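Local coordinates for thin, isoform D (Drosophila melanogaster, PDB 6XG7), which probably transfers ubiquitin to target proteins as a zinc-binding RING-type ligase, its NHL-repeat beta-propeller, the part described here, serving in protein binding, at residues Ile116-Pro121 / Phe125-Gly130; Val69-Ser74 / Gly104-Ala109; Ile210-Phe213 / Val219-Thr222; Val194-Arg199 / Val241-Tyr246; Trp273-Gly276 / Phe280-Leu283. All blocks are in the same frame, centred on the assembly; numbering follows the deposited sequence.

Interaction 1 of 5, residues Ile116-Pro121 / Phe125-Gly130; sequences IQVLDP and FLRAFG
Phe125 pairs with Leu119 as a non-hydrogen-bonded antiparallel pair, Leu119 CD2 lying 4.3 Å from Phe125 CB. With CG anti to the backbone N (chi1 170°), the Phe125 ring runs back to Gln117, whose OE1 meets the ring edge 3.3 Å from Phe125 CD2; that amide is held by Gly90, Glu91 and Asp110. Leu126 and Arg127 then both face Val118, a classic beta bulge: Val118 O accepts from Leu126 N at 2.8 Å and from Arg127 N at 3.2 Å, both donors lying in the carbonyl plane. Leu126 CD1 rests on Asp120 CB (3.7 Å), while Arg127 runs alongside Val118, CG to CB 3.8 Å. Ala128 turns its CA-H toward Ile116 O. Phe129 makes two backbone bonds with Ile116, and its ring takes Ile116 CB on one face, 3.7 Å from the centroid, a CH-pi contact. With an alanine at Phe129, Ile116 would probably lose this aromatic cover and a gap would open beside Phe166. Strand 125-129 is outermost in a four-stranded antiparallel sheet; strand 115-119 separates it from strand 106-110, and Ile116 and Phe129 reach across to strand 153-157 of the next blade.

Interaction 2 of 5, residues Val69-Ser74 / Gly104-Ala109; sequences VQVFDS and GQYIIA
Val69 and Val71 meet Ile108 and Tyr106 in a buried apolar contact between two neighbouring sheets of the propeller, made by side chains alone. The backbones stand well apart, Val69 CA to Ile108 CA being 8.7 Å, so the two strands are not paired in one sheet; each belongs to its own, 68-72 to one and 106-110 to the next. About 145 Å² is buried between the segments, a modest area that agrees with four residues meeting through a few atoms. Val69 and Ile108 reach toward each other tip to tip, Val69 CG2 touching Ile108 CG1 at 3.9 Å. The first torsion of Val69 (chi1 173°) sets CG2 anti to the carbonyl carbon, and it is this branch that makes the touch. Two residues along, Val71 and Tyr106 approach from opposite directions. Val71 CG2 lies 3.6 Å from Tyr106 OH and 4.0 Å from Tyr106 CE1, an oblique approach to the outer end of the ring. The other branch, Val71 CG1, comes to 4.1 Å from the same OH, so both methyls of this valine border the hydroxyl oxygen. The ring of Tyr106 also packs edge-to-face with Phe82 and touches Val60, while Leu95 lies against both Val69 and Ile108. Side chains of strands 58-63 and 78-85 and of a loop thus border the contact. Face-to-face apposition of successive antiparallel sheets through such apolar side chains is the hallmark of the beta-propeller that NHL repeats build.

Interaction 3 of 5, residues Ile210-Phe213 / Val219-Thr222; sequences IQIF and VLST
Ile212 faces both Leu220 and Ser221 across the hairpin of strands 209-214 and 219-223, and the two-to-one match is a classic beta bulge on the outermost strand of its sheet. The evidence lies in the backbone: Ile212 O accepts from Leu220 N at 2.7 Å and from Ser221 N at 3.2 Å, with the donors tilted 16° and 21° from the carbonyl plane. In return Ile212 N gives a bond to Ser221 O, so three bonds fix the hairpin around this one residue. Past the bulge the register has shifted by one, and Phe213 pairs with Val219 rather than with Leu220.

The side chain of Ile212 rises on the face of the sheet that it shares with Ser221. Its CB lies 3.7 Å from Ser221 OG, and CG1 is only slightly farther from the same oxygen. CG1 stands anti to the carbonyl carbon (chi1 -56°) and CD1 continues in an extended line, which brings CD1 back to 3.7 Å from Ser221 OG; the isoleucine chain therefore passes alongside this one hydroxyl oxygen, from CB to CD1. The remaining branch, CG2, turns to Leu220, at 4.5 Å from Leu220 CD1. Beyond the hairpin, Arg199 packs on both Ile212 and Leu220, and Ile247 of the next blade meets Ile212.

On the other face of the sheet lie Gln211, Phe213, Val219 and Thr222. There the ring of Phe213, which also meets Phe176, receives Val219 obliquely: Val219 CG2 approaches Phe213 CE2 to 3.5 Å and Phe213 CD2 to 3.8 Å.

Interaction 4 of 5, residues Val194-Arg199 / Val241-Tyr246; sequences VSNTNR and VDDQGY
Val241 packs with its two methyls against the Val194 carbonyl and against Ser195, and this is the closer-knit half of the contact. Its CG1 lies 3.6 Å from Val194 O, and its CG2 4.1 Å from Ser195 CB. CG1 stands between the backbone N and the carbonyl carbon (chi1 67°), which leaves CG2 anti to the backbone N and facing Ser195. The second half, toward solvent, is polar and sparse. Asn196 ND2 donates to Asp243 O at 2.9 Å, with an N-H...O angle of 158°; the oxygen lies close to the amide plane, and the donor sits in the carbonyl plane on a lone pair. Between the two halves one water bridges the segments, accepting from Asn196 N and donating to Asp242 O. Each side is a type I turn stiffened from within. Ser195 OG accepts from Arg199 N and shares a 2.7 Å bond with Thr197 OG1, while Asp242 OD1, in an Asx turn, takes Gln244 N and Tyr246 N from opposite faces of its carboxylate. The contact joins corresponding turns of two successive blades, one linking strands 185-194 and 199-204, the other strands 239-241 and 247-251; Val241 also touches Ile201, and helix 21-26 borders the second turn through Tyr25, bonded to Asp242 OD2.

Interaction 5 of 5, residues Trp273-Gly276 / Phe280-Leu283; sequences WGSG and FKGL
The indole of Trp273 carries the side chain of Lys281 on one side, with Lys281 CE 3.5 Å above the ring plane and offset toward the rim. The nearest ring atom is Trp273 CZ2, 3.6 Å from Lys281 CE, and nearer the start of the lysine chain, Lys281 CG lies 3.7 Å from Trp273 NE1. The lysine chain, extended beyond CG, thus crosses the indole obliquely with its methylenes. Trp273 holds its CG anti to the backbone N (chi1 -177°), which swings the ring over toward the lysine. Phe280, which bears the second flat group, sends its CB away from the 273-276 segment; Leu283 CD2 rests on one face of its ring, and Val296 and Ile257 touch the side chain too.

The backbones meet in a parallel bridge between Trp273 and Phe280, at the crossing from strand 266-273, last of one propeller blade, to strand 279-288, first of the next. Gly274 N donates to Phe280 O at 2.9 Å, approaching 53° out of the carbonyl plane and so not on a lone pair. Trp273 CA adds a CA-H...O contact to that same oxygen at 3.2 Å. A CB on Gly274 would jam against the carbonyl O of Trp273 at its backbone angles. Gly274 O lies 3.4 Å from Lys281 CG and is bonded by Asn301 ND2. Replacing Lys281 by a serine would probably leave the indole without its aliphatic cover and set the ring freer to turn. The backbone N of Lys281 and that of Gly282 both donate to Asp298 OD1.

In the fold
Going from the N terminus, interaction 2 opens first, closing a 29-residue loop and packing one blade on the next. Interaction 1 follows in series as a short hairpin; the two touch because strands 106-110 and 115-119 are neighbours in one sheet, with Gln117 O probably bonded to Ile108 N. Farther on, interaction 4 closes a 41-residue loop between two blades, and the hairpin of interaction 3 is nested inside it; the two touch through Arg199. Interaction 5 comes last, where strand 266-273 passes into strand 279-288, about 33 Å centre to centre from interaction 1 and on the opposite side of the propeller. None of the loops cross.

Interaction 1 of 5, residues Ile116-Pro121 / Phe125-Gly130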
# COMPACT_ATOMS: atom_id res chain seq x y z
N ILE A 116 -3.60 2.10 -14.47
CA ILE A 116 -2.99 0.92 -13.87
C ILE A 116 -2.21 0.19 -14.96
O ILE A 116 -2.69 0.08 -16.10
CB ILE A 116 -4.08 -0.02 -13.30
CG1 ILE A 116 -5.00 0.69 -12.30
CG2 ILE A 116 -3.42 -1.25 -12.67
CD1 ILE A 116 -4.30 1.38 -11.18
N GLN A 117 -1.05 -0.34 -14.59
CA GLN A 117 -0.30 -1.22 -15.49
C GLN A 117 -0.09 -2.58 -14.84
O GLN A 117 0.12 -2.69 -13.63
CB GLN A 117 1.05 -0.61 -15.89
CG GLN A 117 0.92 0.66 -16.69
CD GLN A 117 2.23 1.09 -17.31
OE1 GLN A 117 2.83 0.36 -18.09
NE2 GLN A 117 2.70 2.27 -16.94
N VAL A 118 -0.19 -3.61 -15.66
CA VAL A 118 0.08 -4.99 -15.27
C VAL A 118 1.30 -5.47 -16.03
O VAL A 118 1.36 -5.38 -17.26
CB VAL A 118 -1.13 -5.90 -15.55
CG1 VAL A 118 -0.84 -7.30 -15.09
CG2 VAL A 118 -2.40 -5.36 -14.92
N LEU A 119 2.28 -5.98 -15.29
CA LEU A 119 3.51 -6.51 -15.86
C LEU A 119 3.67 -7.96 -15.43
O LEU A 119 3.20 -8.35 -14.36
CB LEU A 119 4.70 -5.66 -15.44
CG LEU A 119 4.57 -4.16 -15.79
CD1 LEU A 119 4.16 -3.38 -14.55
CD2 LEU A 119 5.85 -3.61 -16.39
N ASP A 120 4.30 -8.76 -16.27
CA ASP A 120 4.43 -10.17 -15.95
C ASP A 120 5.47 -10.35 -14.84
O ASP A 120 6.05 -9.36 -14.38
CB ASP A 120 4.67 -11.02 -17.21
CG ASP A 120 6.11 -11.02 -17.70
OD1 ASP A 120 7.01 -10.45 -17.06
OD2 ASP A 120 6.33 -11.63 -18.77
N PRO A 121 5.66 -11.57 -14.34
CA PRO A 121 6.55 -11.76 -13.18
C PRO A 121 7.99 -11.40 -13.45
O PRO A 121 8.77 -11.32 -12.49
CB PRO A 121 6.40 -13.26 -12.86
CG PRO A 121 5.08 -13.64 -13.42
CD PRO A 121 4.94 -12.81 -14.67
N PHE A 125 5.87 -5.65 -19.68
CA PHE A 125 4.55 -5.05 -19.76
C PHE A 125 3.56 -6.00 -20.42
O PHE A 125 3.85 -6.60 -21.46
CB PHE A 125 4.63 -3.74 -20.55
CG PHE A 125 3.29 -3.15 -20.90
CD1 PHE A 125 2.64 -3.49 -22.09
CD2 PHE A 125 2.69 -2.24 -20.05
CE1 PHE A 125 1.40 -2.93 -22.41
CE2 PHE A 125 1.45 -1.68 -20.36
CZ PHE A 125 0.81 -2.03 -21.53
N LEU A 126 2.39 -6.12 -19.81
CA LEU A 126 1.29 -6.89 -20.36
C LEU A 126 0.13 -6.01 -20.79
O LEU A 126 -0.41 -6.19 -21.88
CB LEU A 126 0.79 -7.93 -19.35
CG LEU A 126 1.79 -9.02 -18.99
CD1 LEU A 126 1.17 -9.88 -17.88
CD2 LEU A 126 2.18 -9.85 -20.20
N ARG A 127 -0.28 -5.06 -19.95
CA ARG A 127 -1.43 -4.25 -20.30
C ARG A 127 -1.51 -3.03 -19.40
O ARG A 127 -0.99 -3.01 -18.28
CB ARG A 127 -2.74 -5.04 -20.19
CG ARG A 127 -3.11 -5.45 -18.79
CD ARG A 127 -4.40 -6.25 -18.77
NE ARG A 127 -4.22 -7.56 -19.40
CZ ARG A 127 -3.82 -8.66 -18.77
NH1 ARG A 127 -3.56 -8.65 -17.47
NH2 ARG A 127 -3.68 -9.78 -19.45
N ALA A 128 -2.22 -2.02 -19.91
CA ALA A 128 -2.56 -0.83 -19.16
C ALA A 128 -4.06 -0.61 -19.29
O ALA A 128 -4.66 -0.92 -20.32
CB ALA A 128 -1.82 0.42 -19.68
N PHE A 129 -4.66 -0.09 -18.23
CA PHE A 129 -6.06 0.30 -18.30
C PHE A 129 -6.27 1.56 -17.50
O PHE A 129 -5.61 1.80 -16.48
CB PHE A 129 -7.03 -0.82 -17.89
CG PHE A 129 -6.87 -1.33 -16.47
CD1 PHE A 129 -5.99 -2.36 -16.17
CD2 PHE A 129 -7.65 -0.81 -15.45
CE1 PHE A 129 -5.88 -2.85 -14.87
CE2 PHE A 129 -7.54 -1.30 -14.16
CZ PHE A 129 -6.66 -2.31 -13.87
N GLY A 130 -7.20 2.37 -17.98
CA GLY A 130 -7.57 3.60 -17.32
C GLY A 130 -6.97 4.83 -17.99
O GLY A 130 -5.98 4.77 -18.71

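Interaction 2 of 5, residues Val69-Ser74 / Gly104-Ala109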
# COMPACT_ATOMS: atom_id res chain seq x y z
N VAL A 69 10.01 0.52 -10.42
CA VAL A 69 9.85 -0.45 -9.35
C VAL A 69 11.20 -1.13 -9.14
O VAL A 69 11.89 -1.47 -10.10
CB VAL A 69 8.79 -1.50 -9.73
CG1 VAL A 69 8.77 -2.60 -8.69
CG2 VAL A 69 7.41 -0.85 -9.84
N GLN A 70 11.59 -1.30 -7.87
CA GLN A 70 12.77 -2.08 -7.52
C GLN A 70 12.35 -3.29 -6.70
O GLN A 70 11.47 -3.20 -5.84
CB GLN A 70 13.80 -1.28 -6.75
CG GLN A 70 14.37 -0.13 -7.55
CD GLN A 70 15.55 0.50 -6.85
OE1 GLN A 70 16.59 -0.12 -6.73
NE2 GLN A 70 15.37 1.69 -6.33
N VAL A 71 12.99 -4.42 -6.99
CA VAL A 71 12.73 -5.69 -6.32
C VAL A 71 14.00 -6.15 -5.64
O VAL A 71 15.07 -6.18 -6.25
CB VAL A 71 12.24 -6.75 -7.32
CG1 VAL A 71 11.96 -8.05 -6.58
CG2 VAL A 71 11.00 -6.24 -8.09
N PHE A 72 13.86 -6.50 -4.37
CA PHE A 72 14.93 -6.99 -3.51
C PHE A 72 14.54 -8.37 -3.00
O PHE A 72 13.36 -8.74 -2.96
CB PHE A 72 15.12 -6.04 -2.32
CG PHE A 72 15.38 -4.61 -2.72
CD1 PHE A 72 14.35 -3.77 -3.09
CD2 PHE A 72 16.67 -4.11 -2.73
CE1 PHE A 72 14.60 -2.47 -3.47
CE2 PHE A 72 16.92 -2.80 -3.10
CZ PHE A 72 15.88 -1.99 -3.48
N ASP A 73 15.55 -9.14 -2.59
CA ASP A 73 15.28 -10.39 -1.90
C ASP A 73 14.86 -10.13 -0.46
O ASP A 73 14.76 -8.99 0.00
CB ASP A 73 16.45 -11.36 -2.06
CG ASP A 73 17.68 -10.99 -1.25
OD1 ASP A 73 17.63 -10.16 -0.32
OD2 ASP A 73 18.73 -11.61 -1.54
N SER A 74 14.57 -11.21 0.26
CA SER A 74 14.05 -11.09 1.62
C SER A 74 15.07 -10.51 2.60
O SER A 74 14.67 -10.12 3.71
CB SER A 74 13.53 -12.44 2.11
OG SER A 74 14.57 -13.40 2.04
N GLY A 104 2.19 -13.86 -9.59
CA GLY A 104 3.46 -13.16 -9.67
C GLY A 104 3.47 -11.92 -10.53
O GLY A 104 4.54 -11.33 -10.72
N GLN A 105 2.33 -11.49 -11.04
CA GLN A 105 2.30 -10.27 -11.85
C GLN A 105 2.39 -9.05 -10.95
O GLN A 105 1.90 -9.05 -9.82
CB GLN A 105 1.01 -10.21 -12.67
CG GLN A 105 0.90 -11.36 -13.67
CD GLN A 105 -0.41 -11.40 -14.41
OE1 GLN A 105 -1.45 -10.97 -13.91
NE2 GLN A 105 -0.37 -11.95 -15.61
N TYR A 106 3.04 -8.01 -11.47
CA TYR A 106 3.13 -6.72 -10.80
C TYR A 106 1.99 -5.82 -11.26
O TYR A 106 1.76 -5.68 -12.47
CB TYR A 106 4.47 -6.04 -11.10
CG TYR A 106 5.66 -6.81 -10.58
CD1 TYR A 106 6.11 -6.63 -9.30
CD2 TYR A 106 6.31 -7.75 -11.37
CE1 TYR A 106 7.19 -7.35 -8.81
CE2 TYR A 106 7.38 -8.48 -10.89
CZ TYR A 106 7.82 -8.27 -9.61
OH TYR A 106 8.88 -8.98 -9.08
N ILE A 107 1.29 -5.24 -10.31
CA ILE A 107 0.19 -4.31 -10.57
C ILE A 107 0.63 -2.96 -10.03
O ILE A 107 0.89 -2.82 -8.83
CB ILE A 107 -1.10 -4.75 -9.87
CG1 ILE A 107 -1.34 -6.27 -9.96
CG2 ILE A 107 -2.27 -3.91 -10.35
CD1 ILE A 107 -1.46 -6.80 -11.33
N ILE A 108 0.68 -1.95 -10.90
CA ILE A 108 1.23 -0.64 -10.56
C ILE A 108 0.16 0.43 -10.76
O ILE A 108 -0.46 0.51 -11.83
CB ILE A 108 2.46 -0.29 -11.41
CG1 ILE A 108 3.71 -1.03 -10.94
CG2 ILE A 108 2.77 1.21 -11.34
CD1 ILE A 108 3.75 -2.41 -11.28
N ALA A 109 -0.02 1.27 -9.74
CA ALA A 109 -0.85 2.46 -9.86
C ALA A 109 0.03 3.60 -10.36
O ALA A 109 0.88 4.13 -9.63
CB ALA A 109 -1.51 2.81 -8.53

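Interaction 3 of 5, residues Ile210-Phe213 / Val219-Thr222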
# COMPACT_ATOMS: atom_id res chain seq x y z
N ILE A 210 -9.55 4.06 9.35
CA ILE A 210 -9.61 2.95 8.40
C ILE A 210 -11.07 2.57 8.24
O ILE A 210 -11.81 2.46 9.22
CB ILE A 210 -8.75 1.76 8.87
CG1 ILE A 210 -7.33 1.84 8.28
CG2 ILE A 210 -9.32 0.46 8.36
CD1 ILE A 210 -6.56 3.06 8.59
N GLN A 211 -11.50 2.38 7.00
CA GLN A 211 -12.86 1.93 6.73
C GLN A 211 -12.79 0.56 6.08
O GLN A 211 -11.98 0.33 5.18
CB GLN A 211 -13.62 2.92 5.85
CG GLN A 211 -14.12 4.13 6.61
CD GLN A 211 -15.40 4.68 6.05
OE1 GLN A 211 -15.40 5.25 4.96
NE2 GLN A 211 -16.49 4.51 6.77
N ILE A 212 -13.63 -0.34 6.55
CA ILE A 212 -13.62 -1.73 6.12
C ILE A 212 -14.96 -2.02 5.46
O ILE A 212 -16.02 -1.79 6.06
CB ILE A 212 -13.35 -2.68 7.29
CG1 ILE A 212 -12.02 -2.28 7.95
CG2 ILE A 212 -13.30 -4.12 6.82
CD1 ILE A 212 -11.60 -3.20 9.07
N PHE A 213 -14.91 -2.49 4.22
CA PHE A 213 -16.06 -2.76 3.38
C PHE A 213 -16.08 -4.24 3.02
O PHE A 213 -15.06 -4.91 3.01
CB PHE A 213 -15.94 -2.01 2.05
CG PHE A 213 -15.88 -0.51 2.16
CD1 PHE A 213 -14.67 0.13 2.37
CD2 PHE A 213 -17.02 0.26 1.98
CE1 PHE A 213 -14.61 1.52 2.43
CE2 PHE A 213 -16.96 1.64 2.04
CZ PHE A 213 -15.75 2.26 2.27
N VAL A 219 -20.42 -1.14 3.93
CA VAL A 219 -19.54 -0.83 5.05
C VAL A 219 -19.74 -1.86 6.14
O VAL A 219 -20.87 -2.17 6.54
CB VAL A 219 -19.76 0.59 5.58
CG1 VAL A 219 -18.89 0.81 6.81
CG2 VAL A 219 -19.42 1.59 4.54
N LEU A 220 -18.64 -2.40 6.63
CA LEU A 220 -18.66 -3.34 7.74
C LEU A 220 -18.25 -2.69 9.05
O LEU A 220 -18.88 -2.95 10.08
CB LEU A 220 -17.72 -4.51 7.46
CG LEU A 220 -18.09 -5.32 6.22
CD1 LEU A 220 -17.04 -6.38 5.95
CD2 LEU A 220 -19.47 -5.93 6.37
N SER A 221 -17.23 -1.83 9.04
CA SER A 221 -16.79 -1.22 10.28
C SER A 221 -15.79 -0.11 9.98
O SER A 221 -15.32 0.07 8.86
CB SER A 221 -16.15 -2.26 11.19
OG SER A 221 -14.92 -2.70 10.65
N THR A 222 -15.51 0.66 11.03
CA THR A 222 -14.51 1.70 11.02
C THR A 222 -13.53 1.38 12.14
O THR A 222 -13.93 0.88 13.20
CB THR A 222 -15.15 3.06 11.30
OG1 THR A 222 -16.11 3.34 10.28
CG2 THR A 222 -14.10 4.16 11.32

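Interaction 4 of 5, residues Val194-Arg199 / Val241-Tyr246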
# COMPACT_ATOMS: atom_id res chain seq x y z
N VAL A 194 -6.91 -6.23 0.98
CA VAL A 194 -8.06 -7.12 0.96
C VAL A 194 -7.70 -8.39 1.72
O VAL A 194 -6.69 -9.04 1.44
CB VAL A 194 -8.52 -7.46 -0.48
CG1 VAL A 194 -9.70 -8.41 -0.45
CG2 VAL A 194 -8.91 -6.20 -1.21
N SER A 195 -8.54 -8.74 2.70
CA SER A 195 -8.29 -9.88 3.57
C SER A 195 -8.75 -11.20 2.94
O SER A 195 -9.51 -11.22 1.96
CB SER A 195 -9.04 -9.68 4.89
OG SER A 195 -10.43 -9.75 4.66
N ASN A 196 -8.30 -12.31 3.53
CA ASN A 196 -8.79 -13.64 3.15
C ASN A 196 -10.29 -13.78 3.39
O ASN A 196 -10.94 -14.63 2.76
CB ASN A 196 -8.06 -14.72 3.95
CG ASN A 196 -6.76 -15.13 3.31
OD1 ASN A 196 -6.65 -15.17 2.09
ND2 ASN A 196 -5.77 -15.44 4.13
N THR A 197 -10.84 -13.01 4.33
CA THR A 197 -12.27 -12.95 4.57
C THR A 197 -13.00 -12.01 3.62
O THR A 197 -14.18 -11.72 3.84
CB THR A 197 -12.53 -12.55 6.02
OG1 THR A 197 -11.85 -11.32 6.30
CG2 THR A 197 -12.04 -13.64 6.98
N ASN A 198 -12.32 -11.55 2.56
CA ASN A 198 -12.90 -10.70 1.51
C ASN A 198 -13.44 -9.39 2.07
O ASN A 198 -14.51 -8.91 1.68
CB ASN A 198 -13.90 -11.45 0.66
CG ASN A 198 -13.21 -12.42 -0.26
OD1 ASN A 198 -12.28 -12.05 -0.99
ND2 ASN A 198 -13.59 -13.68 -0.18
N ARG A 199 -12.68 -8.81 2.98
CA ARG A 199 -12.93 -7.46 3.46
C ARG A 199 -11.92 -6.54 2.80
O ARG A 199 -10.74 -6.88 2.69
CB ARG A 199 -12.80 -7.41 4.98
CG ARG A 199 -13.84 -8.27 5.66
CD ARG A 199 -13.62 -8.34 7.14
NE ARG A 199 -14.64 -9.16 7.76
CZ ARG A 199 -14.85 -9.23 9.06
NH1 ARG A 199 -14.10 -8.51 9.89
NH2 ARG A 199 -15.81 -10.02 9.54
N VAL A 241 -2.65 -6.41 5.53
CA VAL A 241 -3.35 -7.42 6.30
C VAL A 241 -2.59 -8.73 6.15
O VAL A 241 -2.11 -9.05 5.06
CB VAL A 241 -4.83 -7.53 5.83
CG1 VAL A 241 -4.93 -8.07 4.40
CG2 VAL A 241 -5.65 -8.36 6.80
N ASP A 242 -2.47 -9.50 7.24
CA ASP A 242 -1.83 -10.81 7.17
C ASP A 242 -2.88 -11.89 6.91
O ASP A 242 -4.06 -11.62 6.73
CB ASP A 242 -0.93 -11.08 8.38
CG ASP A 242 -1.67 -11.55 9.61
OD1 ASP A 242 -2.91 -11.72 9.61
OD2 ASP A 242 -0.97 -11.77 10.62
N ASP A 243 -2.43 -13.14 6.85
CA ASP A 243 -3.32 -14.22 6.43
C ASP A 243 -4.43 -14.51 7.43
O ASP A 243 -5.43 -15.11 7.04
CB ASP A 243 -2.51 -15.49 6.17
CG ASP A 243 -1.77 -15.43 4.86
OD1 ASP A 243 -2.28 -14.80 3.90
OD2 ASP A 243 -0.68 -16.01 4.77
N GLN A 244 -4.29 -14.10 8.68
CA GLN A 244 -5.34 -14.30 9.67
C GLN A 244 -6.19 -13.06 9.89
O GLN A 244 -7.14 -13.11 10.67
CB GLN A 244 -4.74 -14.74 11.00
CG GLN A 244 -4.09 -16.11 10.90
CD GLN A 244 -3.45 -16.52 12.19
OE1 GLN A 244 -2.29 -16.20 12.44
NE2 GLN A 244 -4.20 -17.21 13.03
N GLY A 245 -5.86 -11.96 9.24
CA GLY A 245 -6.66 -10.77 9.36
C GLY A 245 -6.10 -9.68 10.25
O GLY A 245 -6.77 -8.66 10.42
N TYR A 246 -4.91 -9.86 10.82
CA TYR A 246 -4.29 -8.76 11.55
C TYR A 246 -4.06 -7.61 10.58
O TYR A 246 -3.70 -7.83 9.41
CB TYR A 246 -2.96 -9.18 12.19
CG TYR A 246 -3.10 -10.11 13.38
CD1 TYR A 246 -3.16 -11.48 13.22
CD2 TYR A 246 -3.16 -9.62 14.68
CE1 TYR A 246 -3.27 -12.34 14.30
CE2 TYR A 246 -3.29 -10.46 15.76
CZ TYR A 246 -3.34 -11.82 15.56
OH TYR A 246 -3.46 -12.67 16.64
O HOH W 1 -6.57 -11.93 5.67

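Interaction 5 of 5, residues Trp273-Gly276 / Phe280-Leu283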
# COMPACT_ATOMS: atom_id res chain seq x y z
N TRP A 273 9.09 9.84 15.68
CA TRP A 273 9.68 10.73 14.69
C TRP A 273 11.21 10.69 14.73
O TRP A 273 11.82 10.79 15.79
CB TRP A 273 9.20 12.15 14.96
CG TRP A 273 9.69 13.15 13.97
CD1 TRP A 273 9.16 13.41 12.73
CD2 TRP A 273 10.82 14.02 14.12
NE1 TRP A 273 9.89 14.39 12.11
CE2 TRP A 273 10.91 14.78 12.93
CE3 TRP A 273 11.75 14.23 15.13
CZ2 TRP A 273 11.90 15.75 12.74
CZ3 TRP A 273 12.74 15.19 14.93
CH2 TRP A 273 12.80 15.93 13.74
N GLY A 274 11.82 10.58 13.56
CA GLY A 274 13.26 10.76 13.45
C GLY A 274 13.81 10.07 12.22
O GLY A 274 13.09 9.46 11.45
N SER A 275 15.13 10.17 12.08
CA SER A 275 15.85 9.55 10.98
C SER A 275 16.79 8.44 11.45
O SER A 275 17.54 7.89 10.64
CB SER A 275 16.64 10.61 10.18
OG SER A 275 17.47 11.37 11.04
N GLY A 276 16.74 8.09 12.73
CA GLY A 276 17.56 7.04 13.28
C GLY A 276 16.89 5.69 13.16
O GLY A 276 15.83 5.52 12.55
N PHE A 280 10.82 7.24 12.11
CA PHE A 280 10.21 7.52 10.82
C PHE A 280 9.99 9.02 10.66
O PHE A 280 9.78 9.73 11.64
CB PHE A 280 8.82 6.89 10.72
CG PHE A 280 8.78 5.42 11.04
CD1 PHE A 280 9.53 4.50 10.33
CD2 PHE A 280 7.94 4.95 12.03
CE1 PHE A 280 9.46 3.16 10.59
CE2 PHE A 280 7.86 3.60 12.30
CZ PHE A 280 8.62 2.71 11.58
N LYS A 281 9.98 9.49 9.41
CA LYS A 281 9.60 10.88 9.15
C LYS A 281 8.44 11.08 8.18
O LYS A 281 7.81 12.15 8.22
CB LYS A 281 10.80 11.70 8.66
CG LYS A 281 11.73 12.09 9.79
CD LYS A 281 12.78 13.09 9.37
CE LYS A 281 13.64 13.48 10.55
NZ LYS A 281 14.66 14.48 10.18
N GLY A 282 8.18 10.16 7.28
CA GLY A 282 7.05 10.31 6.39
C GLY A 282 6.60 8.99 5.81
O GLY A 282 6.98 8.62 4.70
N LEU A 283 5.78 8.26 6.56
CA LEU A 283 5.42 6.90 6.18
C LEU A 283 4.50 6.86 4.97
O LEU A 283 3.59 7.69 4.82
CB LEU A 283 4.68 6.23 7.33
CG LEU A 283 5.52 5.93 8.57
CD1 LEU A 283 4.67 5.33 9.69
CD2 LEU A 283 6.70 5.03 8.23